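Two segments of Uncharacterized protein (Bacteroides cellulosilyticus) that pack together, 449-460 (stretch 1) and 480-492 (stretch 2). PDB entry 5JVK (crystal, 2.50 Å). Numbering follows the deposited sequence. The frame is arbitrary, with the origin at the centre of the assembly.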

# COMPACT_ATOMS: atom_id res chain seq x y z
N LYS A 449 18.36 11.06 -8.87
CA LYS A 449 18.66 12.49 -8.91
C LYS A 449 17.39 13.33 -9.03
O LYS A 449 16.61 13.14 -9.97
CB LYS A 449 19.64 12.81 -10.04
CG LYS A 449 21.03 12.24 -9.80
CD LYS A 449 21.91 12.28 -11.04
CE LYS A 449 22.29 13.69 -11.44
NZ LYS A 449 23.51 13.71 -12.30
N ALA A 450 17.19 14.24 -8.08
CA ALA A 450 15.99 15.08 -8.00
C ALA A 450 15.72 15.88 -9.28
O ALA A 450 14.59 15.93 -9.77
CB ALA A 450 16.10 16.03 -6.82
N GLU A 451 16.78 16.50 -9.80
CA GLU A 451 16.71 17.30 -11.02
C GLU A 451 16.46 16.51 -12.31
O GLU A 451 16.05 17.09 -13.31
CB GLU A 451 17.98 18.17 -11.17
CG GLU A 451 19.28 17.42 -11.50
CD GLU A 451 20.02 16.87 -10.28
OE1 GLU A 451 19.41 16.71 -9.21
OE2 GLU A 451 21.23 16.57 -10.41
N GLY A 452 16.74 15.20 -12.30
CA GLY A 452 16.57 14.33 -13.47
C GLY A 452 17.85 14.18 -14.27
O GLY A 452 18.77 14.99 -14.12
N THR A 453 17.92 13.13 -15.08
CA THR A 453 19.02 12.93 -16.04
C THR A 453 18.53 12.27 -17.32
O THR A 453 17.43 11.71 -17.36
CB THR A 453 20.16 12.03 -15.49
OG1 THR A 453 19.62 10.79 -15.01
CG2 THR A 453 20.91 12.71 -14.38
N THR A 454 19.36 12.35 -18.35
CA THR A 454 19.15 11.64 -19.60
C THR A 454 20.17 10.51 -19.70
O THR A 454 21.34 10.70 -19.39
CB THR A 454 19.31 12.60 -20.79
OG1 THR A 454 18.35 13.67 -20.67
CG2 THR A 454 19.09 11.87 -22.12
N ILE A 455 19.71 9.33 -20.13
CA ILE A 455 20.60 8.20 -20.43
C ILE A 455 20.25 7.58 -21.78
O ILE A 455 19.16 7.77 -22.31
CB ILE A 455 20.58 7.11 -19.33
CG1 ILE A 455 19.18 6.51 -19.14
CG2 ILE A 455 21.10 7.66 -18.01
CD1 ILE A 455 19.21 5.13 -18.53
N ARG A 456 21.21 6.82 -22.31
CA ARG A 456 21.05 6.11 -23.57
C ARG A 456 21.22 4.63 -23.30
O ARG A 456 22.32 4.19 -22.98
CB ARG A 456 22.08 6.61 -24.58
CG ARG A 456 21.70 7.95 -25.16
CD ARG A 456 22.86 8.64 -25.86
NE ARG A 456 22.37 9.76 -26.66
CZ ARG A 456 21.98 10.95 -26.18
NH1 ARG A 456 22.02 11.23 -24.88
NH2 ARG A 456 21.55 11.88 -27.03
N VAL A 457 20.13 3.87 -23.40
CA VAL A 457 20.15 2.42 -23.19
C VAL A 457 20.06 1.75 -24.55
O VAL A 457 19.19 2.12 -25.35
CB VAL A 457 18.96 1.96 -22.33
CG1 VAL A 457 19.06 0.47 -22.03
CG2 VAL A 457 18.89 2.77 -21.04
N LYS A 458 20.94 0.79 -24.82
CA LYS A 458 20.87 0.03 -26.08
C LYS A 458 19.56 -0.74 -26.13
O LYS A 458 19.19 -1.38 -25.15
CB LYS A 458 22.05 -0.93 -26.23
CG LYS A 458 21.94 -1.80 -27.48
CD LYS A 458 23.26 -2.45 -27.86
CE LYS A 458 23.10 -3.26 -29.15
NZ LYS A 458 24.21 -4.22 -29.35
N ALA A 459 18.88 -0.66 -27.28
CA ALA A 459 17.56 -1.27 -27.47
C ALA A 459 17.60 -2.79 -27.23
O ALA A 459 18.11 -3.53 -28.08
CB ALA A 459 17.04 -0.97 -28.87
N PRO A 460 17.06 -3.25 -26.08
CA PRO A 460 17.19 -4.67 -25.72
C PRO A 460 16.27 -5.59 -26.56
O PRO A 460 16.67 -6.71 -26.89
CB PRO A 460 16.81 -4.69 -24.24
CG PRO A 460 15.89 -3.54 -24.06
CD PRO A 460 16.23 -2.52 -25.11
N VAL A 480 15.16 7.40 -30.66
CA VAL A 480 16.17 6.42 -31.04
C VAL A 480 17.41 7.11 -31.62
O VAL A 480 17.35 7.67 -32.72
CB VAL A 480 15.61 5.41 -32.07
CG1 VAL A 480 16.61 4.28 -32.33
CG2 VAL A 480 14.28 4.85 -31.58
N ASP A 481 18.52 7.06 -30.88
CA ASP A 481 19.79 7.63 -31.32
C ASP A 481 20.75 6.50 -31.69
O ASP A 481 21.51 6.02 -30.85
CB ASP A 481 20.38 8.52 -30.22
CG ASP A 481 21.73 9.12 -30.60
OD1 ASP A 481 21.99 9.36 -31.80
OD2 ASP A 481 22.55 9.35 -29.68
N ASN A 482 20.70 6.08 -32.96
CA ASN A 482 21.65 5.12 -33.53
C ASN A 482 21.67 3.79 -32.76
O ASN A 482 22.73 3.32 -32.32
CB ASN A 482 23.04 5.77 -33.61
CG ASN A 482 24.02 4.97 -34.46
OD1 ASN A 482 23.65 4.35 -35.46
ND2 ASN A 482 25.29 4.99 -34.05
N GLY A 483 20.50 3.20 -32.60
CA GLY A 483 20.34 1.93 -31.88
C GLY A 483 20.27 2.02 -30.36
O GLY A 483 20.29 0.99 -29.69
N TYR A 484 20.18 3.24 -29.81
CA TYR A 484 20.04 3.47 -28.37
C TYR A 484 18.76 4.24 -28.10
O TYR A 484 18.45 5.21 -28.79
CB TYR A 484 21.23 4.27 -27.83
CG TYR A 484 22.49 3.47 -27.68
CD1 TYR A 484 23.25 3.11 -28.80
CD2 TYR A 484 22.94 3.06 -26.42
CE1 TYR A 484 24.42 2.37 -28.66
CE2 TYR A 484 24.10 2.32 -26.28
CZ TYR A 484 24.84 1.98 -27.40
OH TYR A 484 26.00 1.25 -27.27
N LEU A 485 18.02 3.81 -27.08
CA LEU A 485 16.83 4.53 -26.63
C LEU A 485 17.27 5.67 -25.71
O LEU A 485 17.91 5.41 -24.69
CB LEU A 485 15.87 3.59 -25.90
CG LEU A 485 15.41 2.37 -26.69
CD1 LEU A 485 14.58 1.45 -25.80
CD2 LEU A 485 14.62 2.78 -27.92
N VAL A 486 16.94 6.90 -26.08
CA VAL A 486 17.25 8.08 -25.26
C VAL A 486 16.12 8.27 -24.26
O VAL A 486 15.01 8.62 -24.64
CB VAL A 486 17.40 9.37 -26.12
CG1 VAL A 486 17.81 10.55 -25.25
CG2 VAL A 486 18.41 9.15 -27.24
N LEU A 487 16.41 8.01 -22.98
CA LEU A 487 15.42 8.09 -21.90
C LEU A 487 15.68 9.29 -21.00
O LEU A 487 16.79 9.44 -20.48
CB LEU A 487 15.44 6.82 -21.05
CG LEU A 487 15.16 5.49 -21.75
CD1 LEU A 487 15.27 4.35 -20.76
CD2 LEU A 487 13.79 5.50 -22.41
N ASN A 488 14.66 10.12 -20.80
CA ASN A 488 14.73 11.27 -19.91
C ASN A 488 14.19 10.87 -18.55
O ASN A 488 12.99 10.93 -18.30
CB ASN A 488 13.94 12.44 -20.49
CG ASN A 488 14.53 12.95 -21.80
OD1 ASN A 488 15.73 13.22 -21.88
ND2 ASN A 488 13.70 13.07 -22.83
N LEU A 489 15.10 10.46 -17.67
CA LEU A 489 14.74 9.89 -16.38
C LEU A 489 14.34 10.96 -15.37
O LEU A 489 14.92 12.04 -15.33
CB LEU A 489 15.90 9.06 -15.80
CG LEU A 489 16.46 7.93 -16.66
CD1 LEU A 489 17.52 7.17 -15.87
CD2 LEU A 489 15.37 6.97 -17.13
N SER A 490 13.32 10.63 -14.57
CA SER A 490 12.96 11.40 -13.40
C SER A 490 12.91 10.47 -12.19
O SER A 490 13.13 9.26 -12.30
CB SER A 490 11.59 12.08 -13.60
OG SER A 490 10.53 11.15 -13.57
N ILE A 491 12.62 11.05 -11.03
CA ILE A 491 12.34 10.27 -9.81
C ILE A 491 11.16 9.31 -10.00
O ILE A 491 11.15 8.22 -9.41
CB ILE A 491 12.14 11.16 -8.56
CG1 ILE A 491 10.91 12.09 -8.69
CG2 ILE A 491 13.40 11.98 -8.27
CD1 ILE A 491 10.60 12.85 -7.42
N LEU A 492 10.20 9.70 -10.83
CA LEU A 492 9.03 8.87 -11.15
C LEU A 492 9.42 7.81 -12.18
O LEU A 492 9.88 8.17 -13.26
CB LEU A 492 7.92 9.75 -11.72
CG LEU A 492 7.39 10.85 -10.79
CD1 LEU A 492 6.85 12.03 -11.60
CD2 LEU A 492 6.33 10.29 -9.85
O HOH W 1 13.30 13.87 -11.43

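Strands 453-458 and 484-489 run antiparallel, at 152° between their directions, and their pairing together with the flanking loops buries 897 Å² in all. Along the strands side chains alternate between two faces: Leu-485, Leu-487 and Leu-489 lie with Thr-453, Ile-455 and Val-457 on one, and Tyr-484, Val-486 and Asn-488 lie with Thr-454, Arg-456 and Lys-458 on the other.

Stretch 2 makes its first contact through Asp-481, whose side chain points toward stretch 1. Its OD2 accepts a hydrogen bond from Arg-456 NE at 3.1 Å, nearly straight at 171°, and opposite charges make the pair a salt bridge. Gly-483 follows with a phi of 82°, a value that favours glycine; its O accepts a hydrogen bond from Ala-459 N at 3.2 Å, extending the pairing just past the end of the strands.

Tyr-484 offers a broad, flat surface to its partner Lys-458. The lysine CB sits over the ring face, 4.2 Å from the centroid, in a CH-pi contact, while the ammonium end leads away from stretch 2. An aromatic ring and a long aliphatic stem thus cover each other even on this exposed face.

Leu-485 is buried, and its backbone is doubly tied to Val-457: N to O at 2.7 Å, and O to N at 3.0 Å. Its branched side chain meets Ala-459, with CG 4.3 Å from Ala-459 CB. Val-486 occupies a non-hydrogen-bonded position, where its CA makes a CA-H...O contact with Ile-455 O at 3.5 Å and its side chain packs as well: CG1 is 3.6 Å from Thr-454 CG2, and CG2 lies over one face of the Arg-456 guanidinium.

The next pair repeats the ladder, Leu-487 N reaching Ile-455 O at 2.8 Å and Leu-487 O reaching Ile-455 N at 2.9 Å. Leu-487 CD1 packs 4.0 Å from Val-457 CG2, one hydrophobic branch against another. Asn-488 suits the exposed face because it is polar: its OD1 accepts a hydrogen bond from Thr-454 OG1 at 2.9 Å.

Leu-489 closes the ladder, its N 2.7 Å from Thr-453 O and its O 3.2 Å from Thr-453 N. Its CD1 approaches Ile-455 CG1 to 3.7 Å, so the buried leucine has an apolar neighbour. A CB on nearby Gly-452 would fall about 3.0 Å from Leu-489 O, and the glycine backbone angles themselves exclude one.

Beyond the strand, Ile-491 sets CG2 3.8 Å from Lys-449 O, beside the type I turn from Lys-449 to Gly-452. A water joins the backbones here, donating to Ala-450 O and accepting from Ile-491 N, each at 2.9 Å from its oxygen.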